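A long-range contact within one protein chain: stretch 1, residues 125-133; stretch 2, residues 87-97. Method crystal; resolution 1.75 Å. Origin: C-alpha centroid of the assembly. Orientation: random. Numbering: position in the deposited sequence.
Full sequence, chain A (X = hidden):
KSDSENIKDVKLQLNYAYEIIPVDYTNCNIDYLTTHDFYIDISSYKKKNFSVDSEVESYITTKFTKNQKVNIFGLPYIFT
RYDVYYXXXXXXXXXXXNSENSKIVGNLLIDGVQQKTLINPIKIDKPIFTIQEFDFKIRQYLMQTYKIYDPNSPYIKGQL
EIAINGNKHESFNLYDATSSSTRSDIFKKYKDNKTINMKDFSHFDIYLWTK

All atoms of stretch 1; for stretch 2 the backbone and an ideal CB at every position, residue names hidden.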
# COMPACT_ATOMS: atom_id res chain seq x y z
N ASP A 125 -11.20 -14.62 5.53
CA ASP A 125 -11.39 -15.26 6.83
C ASP A 125 -12.57 -14.77 7.67
O ASP A 125 -12.91 -15.39 8.68
CB ASP A 125 -10.10 -15.15 7.64
CG ASP A 125 -8.99 -16.02 7.08
OD1 ASP A 125 -9.26 -16.86 6.20
OD2 ASP A 125 -7.83 -15.87 7.54
N LYS A 126 -13.18 -13.66 7.28
CA LYS A 126 -14.32 -13.15 8.04
C LYS A 126 -15.63 -13.70 7.50
O LYS A 126 -15.78 -13.91 6.29
CB LYS A 126 -14.31 -11.61 8.04
CG LYS A 126 -14.10 -10.97 6.68
CD LYS A 126 -14.15 -9.44 6.76
CE LYS A 126 -12.91 -8.85 7.43
NZ LYS A 126 -11.65 -9.12 6.66
N PRO A 127 -16.60 -13.98 8.39
CA PRO A 127 -17.92 -14.51 8.03
C PRO A 127 -18.81 -13.52 7.30
O PRO A 127 -19.75 -13.90 6.60
CB PRO A 127 -18.50 -14.94 9.38
CG PRO A 127 -17.92 -13.92 10.31
CD PRO A 127 -16.48 -13.86 9.86
N ILE A 128 -18.51 -12.23 7.47
CA ILE A 128 -19.25 -11.15 6.82
C ILE A 128 -18.15 -10.29 6.21
O ILE A 128 -17.25 -9.84 6.92
CB ILE A 128 -20.03 -10.32 7.86
CG1 ILE A 128 -21.02 -11.22 8.60
CG2 ILE A 128 -20.78 -9.20 7.17
CD1 ILE A 128 -21.71 -10.54 9.75
N PHE A 129 -18.21 -10.06 4.91
CA PHE A 129 -17.17 -9.27 4.25
C PHE A 129 -17.71 -8.28 3.23
O PHE A 129 -18.83 -8.41 2.73
CB PHE A 129 -16.17 -10.22 3.57
CG PHE A 129 -16.77 -11.07 2.48
CD1 PHE A 129 -16.87 -10.60 1.19
CD2 PHE A 129 -17.25 -12.35 2.77
CE1 PHE A 129 -17.45 -11.37 0.18
CE2 PHE A 129 -17.83 -13.13 1.77
CZ PHE A 129 -17.93 -12.64 0.47
N THR A 130 -16.90 -7.27 2.91
CA THR A 130 -17.32 -6.26 1.94
C THR A 130 -16.94 -6.70 0.53
O THR A 130 -15.99 -7.46 0.34
CB THR A 130 -16.65 -4.89 2.20
OG1 THR A 130 -15.22 -5.02 2.05
CG2 THR A 130 -16.97 -4.39 3.60
N ILE A 131 -17.70 -6.23 -0.44
CA ILE A 131 -17.40 -6.54 -1.82
C ILE A 131 -16.05 -5.88 -2.12
O ILE A 131 -15.29 -6.36 -2.95
CB ILE A 131 -18.49 -5.99 -2.77
CG1 ILE A 131 -19.79 -6.76 -2.51
CG2 ILE A 131 -18.06 -6.13 -4.23
CD1 ILE A 131 -20.97 -6.32 -3.34
N GLN A 132 -15.74 -4.80 -1.41
CA GLN A 132 -14.46 -4.13 -1.60
C GLN A 132 -13.31 -5.11 -1.36
O GLN A 132 -12.36 -5.16 -2.12
CB GLN A 132 -14.32 -2.93 -0.65
CG GLN A 132 -12.95 -2.25 -0.75
CD GLN A 132 -12.84 -0.93 0.05
OE1 GLN A 132 -11.83 -0.23 -0.04
NE2 GLN A 132 -13.88 -0.60 0.81
N GLU A 133 -13.41 -5.90 -0.29
CA GLU A 133 -12.34 -6.85 0.01
C GLU A 133 -12.27 -7.93 -1.07
O GLU A 133 -11.18 -8.28 -1.54
CB GLU A 133 -12.58 -7.52 1.37
CG GLU A 133 -11.49 -8.53 1.72
CD GLU A 133 -11.63 -9.12 3.11
OE1 GLU A 133 -12.35 -8.53 3.95
OE2 GLU A 133 -11.00 -10.17 3.36
N UNK A 87 -10.26 5.72 4.20
CA UNK A 87 -10.79 4.72 3.27
C UNK A 87 -12.27 4.98 3.02
O UNK A 87 -12.89 5.78 3.72
CB UNK A 87 -10.58 3.30 3.81
N UNK A 88 -12.83 4.30 2.02
CA UNK A 88 -14.26 4.40 1.72
C UNK A 88 -14.84 3.05 2.08
O UNK A 88 -14.34 2.02 1.63
CB UNK A 88 -14.53 4.77 0.26
N UNK A 89 -15.88 3.03 2.91
CA UNK A 89 -16.49 1.77 3.30
C UNK A 89 -15.51 0.79 3.95
O UNK A 89 -14.66 1.19 4.75
CB UNK A 89 -17.13 1.11 2.07
N UNK A 90 -15.64 -0.48 3.59
CA UNK A 90 -14.78 -1.53 4.11
C UNK A 90 -15.05 -1.92 5.56
O UNK A 90 -14.25 -2.60 6.19
CB UNK A 90 -13.32 -1.09 3.98
N UNK A 91 -16.21 -1.53 6.08
CA UNK A 91 -16.54 -1.80 7.47
C UNK A 91 -17.63 -2.85 7.65
O UNK A 91 -18.73 -2.71 7.12
CB UNK A 91 -16.97 -0.50 8.15
N UNK A 92 -17.32 -3.91 8.40
CA UNK A 92 -18.27 -4.99 8.66
C UNK A 92 -18.34 -5.32 10.14
O UNK A 92 -17.39 -5.10 10.89
CB UNK A 92 -17.89 -6.24 7.86
N UNK A 93 -19.47 -5.88 10.58
CA UNK A 93 -19.61 -6.24 11.99
C UNK A 93 -18.65 -7.39 12.30
O UNK A 93 -18.52 -8.32 11.49
CB UNK A 93 -21.05 -6.63 12.32
N UNK A 94 -17.97 -7.32 13.43
CA UNK A 94 -17.07 -8.39 13.84
C UNK A 94 -17.95 -9.25 14.75
O UNK A 94 -18.30 -8.82 15.85
CB UNK A 94 -15.81 -7.88 14.53
N UNK A 95 -18.31 -10.44 14.29
CA UNK A 95 -19.20 -11.30 15.08
C UNK A 95 -18.59 -12.57 15.68
O UNK A 95 -19.28 -13.33 16.36
CB UNK A 95 -20.38 -11.71 14.20
N UNK A 96 -17.30 -12.80 15.43
CA UNK A 96 -16.65 -13.97 15.99
C UNK A 96 -15.13 -13.86 15.93
O UNK A 96 -14.59 -12.76 15.82
CB UNK A 96 -17.11 -15.23 15.25
N UNK A 97 -14.45 -15.00 16.01
CA UNK A 97 -12.99 -15.03 15.99
C UNK A 97 -12.39 -14.62 14.66
O UNK A 97 -11.16 -14.54 14.52
CB UNK A 97 -12.50 -16.43 16.35

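Strand 128-130 and the backbone of 91-93 run nearly antiparallel (170° between their directions), with axes 6.6 Å apart at closest approach and no backbone hydrogen bond between them, so side chains and water must fill the gap.

At position 87, CA-to-CB points toward stretch 1, but the ideal CB stays 5.4 Å from Gln-132 OE1; many side chains would fit. It is Ile-87, which makes no close contact. Position 88 points sideways and offers its carbonyl, whatever its side chain. It is Tyr-88, whose ring leads away while its O accepts from Gln-132 NE2 (2.8 Å, angle 152°). Water 1 links Tyr-88 N to Gln-132 OE1, at 2.9 Å from each.

Positions 89 and 90 have phi of 56° and 74°, which by itself favours glycine. At 90 there is a second argument: an ideal CB would lie 3.3 Å from Gln-132 NE2, a tight approach. Both are glycines. Gly-89 is barely covered; Gly-90 presents its CA to Thr-130 CG2 at 3.6 Å. Gly-90 N and Gln-132 NE2, 3.3 Å apart, are two donors and do not bond; each instead donates to water 2.

Position 91 points away, with nothing of stretch 1 within 5.5 Å of its ideal CB, so stretch 1 sets little preference. It is Val-91.

Position 92 points toward stretch 1. Its ideal CB is 3.8 Å from Ile-128 O and 4.7 Å from Thr-130 CG2, a mixed setting where threonine, valine or serine would be reasonable. Thr-92 uses both characters: its CG2 meets Thr-130 CG2 at 3.5 Å, while its OG1 donates to water 3 (2.6 Å), which in turn donates to Ile-128 O (2.6 Å).

Position 93, at phi -68°, points sideways, its ideal CB 4.7 Å from Ile-128 CD1. Proline or a modest apolar residue would suit. Pro-93 places CD 4.1 Å from Ile-128 CG2, and its O accepts from water 3.

Position 94 points away and is unconstrained from this side; it is Ser-94.

Position 95 points toward an apolar surface, with Ile-128 CD1 and Pro-127 CG 4.8 and 5.1 Å from the ideal CB. Valine, isoleucine or leucine would serve. Val-95 reaches both neighbours, CG1 to Ile-128 CD1 at 4.1 Å and CG2 to Pro-127 CG at 3.7 Å.

Position 96 points sideways, its ideal CB 5.2 Å from Pro-127 CG, leaving room for a medium side chain. Asn-96 bends its end nearer and packs against the proline ring. Position 97 meets nothing; it is Ser-97.

Stretch 2 87-97: IYGGVTPSVNS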
# COMPACT_ATOMS: atom_id res chain seq x y z
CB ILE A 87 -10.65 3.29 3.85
CG1 ILE A 87 -11.45 3.17 5.16
CG2 ILE A 87 -9.18 2.96 4.11
CD1 ILE A 87 -11.53 1.76 5.72
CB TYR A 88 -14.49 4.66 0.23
CG TYR A 88 -14.02 6.00 -0.27
CD1 TYR A 88 -14.44 7.19 0.34
CD2 TYR A 88 -13.18 6.10 -1.38
CE1 TYR A 88 -14.05 8.43 -0.15
CE2 TYR A 88 -12.78 7.34 -1.87
CZ TYR A 88 -13.22 8.50 -1.26
OH TYR A 88 -12.83 9.73 -1.75
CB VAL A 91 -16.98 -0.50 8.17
CG1 VAL A 91 -17.36 -0.78 9.62
CG2 VAL A 91 -15.85 0.52 8.10
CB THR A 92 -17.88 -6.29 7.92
OG1 THR A 92 -16.52 -6.64 8.24
CG2 THR A 92 -18.04 -6.12 6.41
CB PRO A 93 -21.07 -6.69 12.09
CG PRO A 93 -21.74 -5.95 10.98
CD PRO A 93 -20.75 -6.05 9.86
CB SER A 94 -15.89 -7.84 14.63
OG SER A 94 -15.01 -8.89 15.01
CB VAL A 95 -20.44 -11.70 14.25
CG1 VAL A 95 -21.21 -10.45 13.85
CG2 VAL A 95 -20.01 -12.48 13.01
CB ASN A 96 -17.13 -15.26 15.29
CG ASN A 96 -16.81 -15.30 13.81
OD1 ASN A 96 -17.20 -16.23 13.11
ND2 ASN A 96 -16.10 -14.29 13.32
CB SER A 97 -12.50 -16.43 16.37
OG SER A 97 -13.02 -17.41 15.48
O HOH W 1 -11.54 2.67 0.06
O HOH W 2 -16.79 -1.02 0.92
O HOH W 3 -16.77 -9.00 9.34
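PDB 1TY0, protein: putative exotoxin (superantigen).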